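Local coordinates for leucine-rich repeat protein (Bacteroides thetaiotaomicron, PDB 4ECN) that is of unknown function but, as a probably extracellular leucine-rich repeat protein, is likely to bind other proteins, at residues V47-G52 / T84-G89; L137-I142 / Y150-I155; E589-N594 / E612-F617. All coordinates share one frame; numbering follows the deposited sequence.

Overall arrangement
The three contacts follow one another along the chain without touching. Contacts 1 and 2 lie in two successive DUF4458 regions, each with its own mixed beta sheet. Their centres are 29 Å apart and their nearest atoms about 15 Å, although Trp210, on a strand that also touches contact 2, packs on contact 1. Contact 3 belongs to the leucine-rich repeat array, with its centre 75 Å from that of contact 1 and 71 Å from that of contact 2. Contact 1 pairs strands, contact 2 folds a loop onto a strand end, and contact 3 joins a loop to the segment leading into the next strand of the solenoid. The sodium ion, bound at Gln314 and Val317, involves residues of none of them.

Contact 1 of 3, residues V47-G52 / T84-G89; sequences VMTHNG and TYKIVG
Val47 to Thr49 pair antiparallel with strand 84-89, with 142° between the N-to-C directions of the short strand segments: Val47-Gly89 and Thr49-Lys86 are hydrogen-bonded pairs, with Met48-Ile87 a non-hydrogen-bonded pair. The register slips by one residue between Val47 and Met48, a beta bulge in which Val88 N donates to Val47 O at 2.7 Å while Val47 N donates to Gly89 O. Thr49 grips Lys86 O twice, with its backbone N at 2.8 Å and with OG1 at 3.2 Å. A chi1 of 55° sets OG1 between the backbone N and carbonyl carbon of Thr49, beside Lys86 CB. The pairing belongs to a DUF4458 beta domain of the transthyretin clan, where strand 83-93 runs between strands 43-49 and 110-113. Val88 meets Val47 CG1 through its CB, and its CG2 touches Thr49 CG2 at 3.7 Å; Trp210 packs against both valines. Just beyond the strand, the His50 ring stacks face to face on Tyr85, centroids 4.5 Å apart and planes at 15°, and His50 ND1 donates to Thr84 O at 2.7 Å. An alanine here would probably leave Thr84 O without its imidazole donor and uncover part of the Tyr85 face, with CB alone still over it. Met48, a selenomethionine, brings SE obliquely to Tyr85 CD2 at 4.1 Å, a Met-aromatic contact, while Tyr85 OH bonds to Leu81 O.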
loop_
_atom_site.group_PDB
_atom_site.type_symbol
_atom_site.label_atom_id
_atom_site.label_comp_id
_atom_site.label_asym_id
_atom_site.label_seq_id
_atom_site.Cartn_x
_atom_site.Cartn_y
_atom_site.Cartn_z
ATOM N N VAL A 47 -5.435 -49.280 15.221
ATOM C CA VAL A 47 -6.740 -48.796 14.781
ATOM C C VAL A 47 -6.527 -48.015 13.466
ATOM O O VAL A 47 -5.720 -47.083 13.423
ATOM C CB VAL A 47 -7.424 -47.951 15.897
ATOM C CG1 VAL A 47 -8.746 -47.351 15.423
ATOM C CG2 VAL A 47 -7.637 -48.779 17.157
HETATM N N MSE A 48 -7.230 -48.418 12.402
HETATM C CA MSE A 48 -7.123 -47.793 11.079
HETATM C C MSE A 48 -8.466 -47.451 10.470
HETATM O O MSE A 48 -9.489 -47.994 10.892
HETATM C CB MSE A 48 -6.408 -48.731 10.100
HETATM C CG MSE A 48 -4.924 -48.869 10.315
HETATM SE SE MSE A 48 -4.310 -50.474 9.405
HETATM C CE MSE A 48 -5.039 -51.845 10.674
ATOM N N THR A 49 -8.450 -46.609 9.418
ATOM C CA THR A 49 -9.632 -46.222 8.645
ATOM C C THR A 49 -9.307 -46.289 7.142
ATOM O O THR A 49 -8.330 -45.685 6.695
ATOM C CB THR A 49 -10.144 -44.828 9.049
ATOM O OG1 THR A 49 -9.084 -43.883 8.924
ATOM C CG2 THR A 49 -10.722 -44.785 10.456
ATOM N N HIS A 50 -10.115 -47.046 6.380
ATOM C CA HIS A 50 -9.978 -47.202 4.927
ATOM C C HIS A 50 -11.343 -46.976 4.276
ATOM O O HIS A 50 -12.184 -47.888 4.254
ATOM C CB HIS A 50 -9.382 -48.583 4.550
ATOM C CG HIS A 50 -9.310 -48.876 3.070
ATOM N ND1 HIS A 50 -8.524 -48.114 2.208
ATOM C CD2 HIS A 50 -9.863 -49.893 2.364
ATOM C CE1 HIS A 50 -8.666 -48.660 1.010
ATOM N NE2 HIS A 50 -9.453 -49.737 1.055
ATOM N N ASN A 51 -11.555 -45.732 3.770
ATOM C CA ASN A 51 -12.773 -45.243 3.110
ATOM C C ASN A 51 -14.011 -45.553 3.993
ATOM O O ASN A 51 -14.863 -46.376 3.634
ATOM C CB ASN A 51 -12.928 -45.829 1.685
ATOM C CG ASN A 51 -11.884 -45.360 0.689
ATOM O OD1 ASN A 51 -10.830 -45.984 0.503
ATOM N ND2 ASN A 51 -12.183 -44.277 -0.018
ATOM N N GLY A 52 -14.038 -44.921 5.169
ATOM C CA GLY A 52 -15.111 -45.043 6.151
ATOM C C GLY A 52 -15.273 -46.375 6.865
ATOM O O GLY A 52 -16.330 -46.622 7.455
ATOM N N THR A 84 -4.885 -47.017 0.388
ATOM C CA THR A 84 -4.411 -46.106 1.434
ATOM C C THR A 84 -5.266 -46.287 2.695
ATOM O O THR A 84 -6.488 -46.428 2.615
ATOM C CB THR A 84 -4.400 -44.644 0.965
ATOM O OG1 THR A 84 -3.965 -44.571 -0.398
ATOM C CG2 THR A 84 -3.513 -43.757 1.845
ATOM N N TYR A 85 -4.587 -46.316 3.851
ATOM C CA TYR A 85 -5.122 -46.462 5.206
ATOM C C TYR A 85 -4.615 -45.340 6.094
ATOM O O TYR A 85 -3.465 -44.901 5.946
ATOM C CB TYR A 85 -4.711 -47.815 5.808
ATOM C CG TYR A 85 -5.299 -49.040 5.150
ATOM C CD1 TYR A 85 -4.821 -49.493 3.925
ATOM C CD2 TYR A 85 -6.210 -49.843 5.825
ATOM C CE1 TYR A 85 -5.330 -50.646 3.329
ATOM C CE2 TYR A 85 -6.704 -51.016 5.254
ATOM C CZ TYR A 85 -6.257 -51.418 4.006
ATOM O OH TYR A 85 -6.741 -52.570 3.434
ATOM N N LYS A 86 -5.451 -44.892 7.037
ATOM C CA LYS A 86 -5.046 -43.866 7.985
ATOM C C LYS A 86 -5.097 -44.473 9.374
ATOM O O LYS A 86 -6.151 -44.965 9.773
ATOM C CB LYS A 86 -5.919 -42.597 7.870
ATOM C CG LYS A 86 -5.403 -41.416 8.717
ATOM C CD LYS A 86 -6.428 -40.293 8.960
ATOM C CE LYS A 86 -7.545 -40.673 9.911
ATOM N NZ LYS A 86 -8.477 -39.541 10.144
ATOM N N ILE A 87 -3.939 -44.506 10.075
ATOM C CA ILE A 87 -3.808 -44.984 11.460
ATOM C C ILE A 87 -4.453 -43.933 12.366
ATOM O O ILE A 87 -4.135 -42.740 12.229
ATOM C CB ILE A 87 -2.327 -45.269 11.869
ATOM C CG1 ILE A 87 -1.579 -46.148 10.855
ATOM C CG2 ILE A 87 -2.229 -45.839 13.298
ATOM C CD1 ILE A 87 -0.015 -46.034 10.973
ATOM N N VAL A 88 -5.370 -44.361 13.258
ATOM C CA VAL A 88 -6.048 -43.450 14.190
ATOM C C VAL A 88 -5.230 -43.407 15.494
ATOM O O VAL A 88 -4.992 -42.333 16.059
ATOM C CB VAL A 88 -7.531 -43.831 14.442
ATOM C CG1 VAL A 88 -8.262 -42.706 15.174
ATOM C CG2 VAL A 88 -8.245 -44.142 13.137
ATOM N N GLY A 89 -4.786 -44.590 15.916
ATOM C CA GLY A 89 -3.979 -44.800 17.107
ATOM C C GLY A 89 -3.702 -46.269 17.308
ATOM O O GLY A 89 -4.135 -47.100 16.503
#

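Contact 2 of 3, residues L137-I142 / Y150-I155; sequences LSKEGI and YLFSNI
Phe152 meets Leu137 and Lys139 with its ring and carries most of this contact between the 150-155 loop and the end of strand 130-139. The nearest CA atoms, those of Lys139 and Phe152, are 7.8 Å apart and no hydrogen bond crosses, so side chains have to bridge the interval. The loop links strands 130-139 and 157-164 of the second DUF4458 region, a family of the transthyretin clan.

The apolar contacts come first. In Phe152 a chi1 of -173° sets CG anti to the backbone N; at the far end of the ring Phe152 CZ lies 3.7 Å from Leu137 CB. The Lys139 methylenes pass obliquely across Phe152, CG 3.6 Å from Phe152 CD2 and CE 3.7 Å from Phe152 CB. Leu137 CD2 in turn reaches Ile155 CG2 at 4.1 Å, the two branched chains meeting at a slant. Phe152 and Ile155 are the first and last residues of a type II beta turn, and their CB atoms both point toward residues 137-142; the turn is spanned by a weak bond from Ile155 N to Phe152 O. Ile259 and Ala203 also touch Phe152, while Cys205 packs on Leu137 and Leu234 on Ile155, placing the ring among strands 202-212 and 251-259.

Polar atoms enter at two places. Leu137 O sits at the ring edge, near its plane, 3.3 Å from Phe152 CZ. The Lys139 chain stays extended beyond CG, and NZ ends in a hydrogen bond to Asp199 O.

The chemistry therefore divides the labour: hydrocarbon surface holds the loop to the strand, while the lysine serves with its aliphatic stem and delivers its ammonium to a backbone acceptor outside the two segments, so the charge probably need not be buried against the ring.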
loop_
_atom_site.group_PDB
_atom_site.type_symbol
_atom_site.label_atom_id
_atom_site.label_comp_id
_atom_site.label_asym_id
_atom_site.label_seq_id
_atom_site.Cartn_x
_atom_site.Cartn_y
_atom_site.Cartn_z
ATOM N N LEU A 137 -23.531 -37.114 23.112
ATOM C CA LEU A 137 -24.298 -35.971 22.623
ATOM C C LEU A 137 -25.592 -35.868 23.430
ATOM O O LEU A 137 -26.288 -36.864 23.583
ATOM C CB LEU A 137 -24.577 -36.107 21.117
ATOM C CG LEU A 137 -23.453 -35.800 20.129
ATOM C CD1 LEU A 137 -22.340 -36.858 20.161
ATOM C CD2 LEU A 137 -24.005 -35.746 18.718
ATOM N N SER A 138 -25.891 -34.682 23.973
ATOM C CA SER A 138 -27.045 -34.466 24.839
ATOM C C SER A 138 -27.773 -33.169 24.514
ATOM O O SER A 138 -27.116 -32.203 24.115
ATOM C CB SER A 138 -26.571 -34.416 26.289
ATOM O OG SER A 138 -25.545 -35.358 26.572
ATOM N N LYS A 139 -29.110 -33.119 24.729
ATOM C CA LYS A 139 -29.910 -31.903 24.524
ATOM C C LYS A 139 -29.683 -30.901 25.668
ATOM O O LYS A 139 -29.862 -31.252 26.832
ATOM C CB LYS A 139 -31.409 -32.214 24.407
ATOM C CG LYS A 139 -31.840 -32.996 23.181
ATOM C CD LYS A 139 -33.370 -33.012 23.101
ATOM C CE LYS A 139 -33.914 -33.771 21.914
ATOM N NZ LYS A 139 -35.398 -33.687 21.830
ATOM N N GLU A 140 -29.282 -29.664 25.330
ATOM C CA GLU A 140 -29.025 -28.550 26.262
ATOM C C GLU A 140 -29.789 -27.320 25.770
ATOM O O GLU A 140 -30.151 -27.259 24.589
ATOM C CB GLU A 140 -27.504 -28.258 26.383
ATOM C CG GLU A 140 -27.096 -27.341 27.535
ATOM C CD GLU A 140 -26.050 -26.279 27.223
ATOM O OE1 GLU A 140 -26.399 -25.298 26.525
ATOM O OE2 GLU A 140 -24.911 -26.378 27.739
ATOM N N GLY A 141 -30.040 -26.366 26.671
ATOM C CA GLY A 141 -30.741 -25.121 26.358
ATOM C C GLY A 141 -32.237 -25.297 26.172
ATOM O O GLY A 141 -33.035 -24.579 26.787
ATOM N N ILE A 142 -32.618 -26.240 25.288
ATOM C CA ILE A 142 -33.996 -26.630 24.992
ATOM C C ILE A 142 -34.077 -28.126 25.431
ATOM O O ILE A 142 -34.388 -29.039 24.650
ATOM C CB ILE A 142 -34.376 -26.308 23.499
ATOM C CG1 ILE A 142 -34.208 -24.786 23.168
ATOM C CG2 ILE A 142 -35.767 -26.811 23.097
ATOM C CD1 ILE A 142 -35.022 -23.703 24.068
ATOM N N TYR A 150 -33.853 -28.467 13.971
ATOM C CA TYR A 150 -33.800 -29.816 13.393
ATOM C C TYR A 150 -33.996 -30.889 14.505
ATOM O O TYR A 150 -33.936 -30.559 15.695
ATOM C CB TYR A 150 -32.480 -30.034 12.624
ATOM C CG TYR A 150 -31.232 -30.080 13.481
ATOM C CD1 TYR A 150 -30.586 -28.909 13.878
ATOM C CD2 TYR A 150 -30.650 -31.296 13.830
ATOM C CE1 TYR A 150 -29.430 -28.948 14.655
ATOM C CE2 TYR A 150 -29.497 -31.347 14.607
ATOM C CZ TYR A 150 -28.886 -30.172 15.013
ATOM O OH TYR A 150 -27.747 -30.244 15.776
ATOM N N LEU A 151 -34.238 -32.167 14.104
ATOM C CA LEU A 151 -34.424 -33.300 15.024
ATOM C C LEU A 151 -33.089 -33.867 15.519
ATOM O O LEU A 151 -32.212 -34.119 14.690
ATOM C CB LEU A 151 -35.211 -34.425 14.331
ATOM C CG LEU A 151 -36.670 -34.155 13.980
ATOM C CD1 LEU A 151 -37.157 -35.138 12.943
ATOM C CD2 LEU A 151 -37.566 -34.174 15.224
ATOM N N PHE A 152 -32.946 -34.106 16.862
ATOM C CA PHE A 152 -31.730 -34.689 17.474
ATOM C C PHE A 152 -31.445 -36.033 16.804
ATOM O O PHE A 152 -30.337 -36.272 16.317
ATOM C CB PHE A 152 -31.864 -34.841 19.000
ATOM C CG PHE A 152 -30.593 -35.265 19.704
ATOM C CD1 PHE A 152 -30.145 -36.584 19.639
ATOM C CD2 PHE A 152 -29.860 -34.357 20.456
ATOM C CE1 PHE A 152 -28.973 -36.976 20.295
ATOM C CE2 PHE A 152 -28.689 -34.750 21.113
ATOM C CZ PHE A 152 -28.256 -36.057 21.031
ATOM N N SER A 153 -32.470 -36.899 16.748
ATOM C CA SER A 153 -32.419 -38.132 15.972
ATOM C C SER A 153 -32.154 -37.720 14.523
ATOM O O SER A 153 -32.572 -36.629 14.151
ATOM C CB SER A 153 -33.723 -38.907 16.140
ATOM O OG SER A 153 -34.860 -38.076 15.955
ATOM N N ASN A 154 -31.387 -38.487 13.759
ATOM C CA ASN A 154 -31.000 -38.214 12.361
ATOM C C ASN A 154 -29.763 -37.194 12.312
ATOM O O ASN A 154 -29.439 -36.650 11.245
ATOM C CB ASN A 154 -32.173 -37.797 11.378
ATOM C CG ASN A 154 -32.753 -36.384 11.323
ATOM O OD1 ASN A 154 -32.115 -35.366 11.667
ATOM N ND2 ASN A 154 -33.971 -36.301 10.760
ATOM N N ILE A 155 -29.008 -37.086 13.435
ATOM C CA ILE A 155 -27.650 -36.534 13.503
ATOM C C ILE A 155 -26.781 -37.741 13.139
ATOM O O ILE A 155 -26.827 -38.731 13.878
ATOM C CB ILE A 155 -27.261 -35.857 14.868
ATOM C CG1 ILE A 155 -27.944 -34.517 15.099
ATOM C CG2 ILE A 155 -25.741 -35.704 15.003
ATOM C CD1 ILE A 155 -27.761 -33.967 16.556
#

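Contact 3 of 3, residues E589-N594 / E612-F617; sequences EAFGTN and EDFCAF
Phe614 O is approached by two successive N-H groups of the neighbouring loop. Phe591 N makes the firm bond, 2.7 Å to Phe614 O with an N-H...O angle of 161°, and Gly592 N adds a weak one. The same Gly592 N also leans weakly on Asp613 O, so its hydrogen is shared between two carbonyls. A little further on, Cys615 CA points its hydrogen at Gly592 O, 3.4 Å away with 168° at the hydrogen, which continues the backbone match as a CA-H...O contact.

Beside this seam the two phenylalanines form a T-shaped pair. The side chains of Phe591 and Phe614 lie side by side, pointing the same way, but the planes of the Phe591 and Phe614 rings are turned by 83° and the ring centroids are 5.4 Å apart. Phe591 presents its edge: CD2 stands over the Phe614 face, displaced toward the rim, and CE2 reaches Phe614 CZ at 3.7 Å. In Phe614, CG is anti to the backbone N, and on the ring CE1 comes within 3.5 Å of Glu589 O. Leu588 and Leu600 also touch Phe614, and Leu569 and Leu575 touch Phe591, so the pair is set in an apolar interior. On the outer side, Ala590 CB rests 3.5 Å from Asp613 OD1.

Ala616 shares backbone hydrogen bonds with Val595 and Leu597, joining strand 616-617 in parallel to strand 596-601. Phe591 and Phe614 are 23 residues apart, about one repeat length, and an edge-to-face contact between phenylalanines at that spacing is consistent with the phenylalanine spine of leucine-rich repeat solenoids.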
loop_
_atom_site.group_PDB
_atom_site.type_symbol
_atom_site.label_atom_id
_atom_site.label_comp_id
_atom_site.label_asym_id
_atom_site.label_seq_id
_atom_site.Cartn_x
_atom_site.Cartn_y
_atom_site.Cartn_z
ATOM N N GLU A 589 -8.601 17.688 -24.386
ATOM C CA GLU A 589 -9.947 18.192 -24.658
ATOM C C GLU A 589 -10.394 18.909 -23.409
ATOM O O GLU A 589 -9.996 18.515 -22.318
ATOM C CB GLU A 589 -10.909 17.076 -25.084
ATOM C CG GLU A 589 -10.626 16.515 -26.469
ATOM C CD GLU A 589 -11.342 17.181 -27.624
ATOM O OE1 GLU A 589 -12.531 17.537 -27.466
ATOM O OE2 GLU A 589 -10.753 17.239 -28.726
ATOM N N ALA A 590 -11.157 19.975 -23.540
ATOM C CA ALA A 590 -11.542 20.735 -22.355
ATOM C C ALA A 590 -12.701 20.087 -21.584
ATOM O O ALA A 590 -13.519 19.381 -22.171
ATOM C CB ALA A 590 -11.935 22.142 -22.760
ATOM N N PHE A 591 -12.735 20.332 -20.258
ATOM C CA PHE A 591 -13.810 19.994 -19.318
ATOM C C PHE A 591 -14.812 21.143 -19.246
ATOM O O PHE A 591 -16.003 20.951 -18.997
ATOM C CB PHE A 591 -13.250 19.710 -17.915
ATOM C CG PHE A 591 -12.464 18.443 -17.775
ATOM C CD1 PHE A 591 -13.101 17.238 -17.509
ATOM C CD2 PHE A 591 -11.085 18.453 -17.863
ATOM C CE1 PHE A 591 -12.371 16.051 -17.391
ATOM C CE2 PHE A 591 -10.353 17.271 -17.730
ATOM C CZ PHE A 591 -11.000 16.076 -17.501
ATOM N N GLY A 592 -14.281 22.343 -19.445
ATOM C CA GLY A 592 -15.032 23.579 -19.353
ATOM C C GLY A 592 -14.781 24.206 -18.005
ATOM O O GLY A 592 -14.330 23.529 -17.076
ATOM N N THR A 593 -15.110 25.495 -17.891
ATOM C CA THR A 593 -14.908 26.325 -16.696
ATOM C C THR A 593 -15.913 25.989 -15.565
ATOM O O THR A 593 -15.782 26.521 -14.467
ATOM C CB THR A 593 -15.031 27.786 -17.107
ATOM O OG1 THR A 593 -16.299 27.978 -17.761
ATOM C CG2 THR A 593 -13.884 28.215 -18.033
ATOM N N ASN A 594 -16.891 25.108 -15.823
ATOM C CA ASN A 594 -17.875 24.669 -14.836
ATOM C C ASN A 594 -17.327 23.497 -14.013
ATOM O O ASN A 594 -17.921 23.125 -12.995
ATOM C CB ASN A 594 -19.204 24.294 -15.515
ATOM C CG ASN A 594 -20.089 25.490 -15.832
ATOM O OD1 ASN A 594 -19.784 26.664 -15.521
ATOM N ND2 ASN A 594 -21.230 25.215 -16.432
ATOM N N GLU A 612 -7.623 27.007 -23.538
ATOM C CA GLU A 612 -7.875 28.215 -22.701
ATOM C C GLU A 612 -9.108 27.987 -21.764
ATOM O O GLU A 612 -9.246 28.675 -20.739
ATOM C CB GLU A 612 -8.056 29.481 -23.585
ATOM C CG GLU A 612 -7.739 30.816 -22.896
ATOM C CD GLU A 612 -7.166 31.972 -23.724
ATOM O OE1 GLU A 612 -6.411 31.710 -24.692
ATOM O OE2 GLU A 612 -7.377 33.145 -23.329
ATOM N N ASP A 613 -9.930 26.959 -22.085
ATOM C CA ASP A 613 -11.124 26.520 -21.357
ATOM C C ASP A 613 -10.954 25.085 -20.792
ATOM O O ASP A 613 -11.967 24.439 -20.499
ATOM C CB ASP A 613 -12.350 26.577 -22.306
ATOM C CG ASP A 613 -12.269 25.752 -23.603
ATOM O OD1 ASP A 613 -11.146 25.354 -23.992
ATOM O OD2 ASP A 613 -13.327 25.563 -24.262
ATOM N N PHE A 614 -9.682 24.587 -20.626
ATOM C CA PHE A 614 -9.400 23.227 -20.146
ATOM C C PHE A 614 -10.245 22.911 -18.930
ATOM O O PHE A 614 -10.957 21.910 -18.931
ATOM C CB PHE A 614 -7.910 22.994 -19.835
ATOM C CG PHE A 614 -7.622 21.562 -19.421
ATOM C CD1 PHE A 614 -7.703 20.519 -20.344
ATOM C CD2 PHE A 614 -7.308 21.250 -18.100
ATOM C CE1 PHE A 614 -7.483 19.192 -19.951
ATOM C CE2 PHE A 614 -7.080 19.921 -17.711
ATOM C CZ PHE A 614 -7.167 18.903 -18.639
ATOM N N CYS A 615 -10.178 23.785 -17.910
ATOM C CA CYS A 615 -10.960 23.725 -16.677
ATOM C C CYS A 615 -10.821 25.034 -15.907
ATOM O O CYS A 615 -10.191 26.001 -16.357
ATOM C CB CYS A 615 -10.550 22.538 -15.806
ATOM S SG CYS A 615 -8.947 22.747 -14.985
ATOM N N ALA A 616 -11.444 25.026 -14.727
ATOM C CA ALA A 616 -11.427 26.033 -13.682
ATOM C C ALA A 616 -10.812 25.404 -12.436
ATOM O O ALA A 616 -10.567 24.188 -12.422
ATOM C CB ALA A 616 -12.828 26.535 -13.427
ATOM N N PHE A 617 -10.529 26.210 -11.408
ATOM C CA PHE A 617 -9.899 25.704 -10.201
ATOM C C PHE A 617 -10.636 26.183 -8.966
ATOM O O PHE A 617 -11.313 27.215 -9.022
ATOM C CB PHE A 617 -8.423 26.140 -10.159
ATOM C CG PHE A 617 -7.612 25.647 -11.339
ATOM C CD1 PHE A 617 -7.103 24.346 -11.363
ATOM C CD2 PHE A 617 -7.379 26.472 -12.439
ATOM C CE1 PHE A 617 -6.378 23.879 -12.473
ATOM C CE2 PHE A 617 -6.635 26.012 -13.535
ATOM C CZ PHE A 617 -6.147 24.716 -13.550
#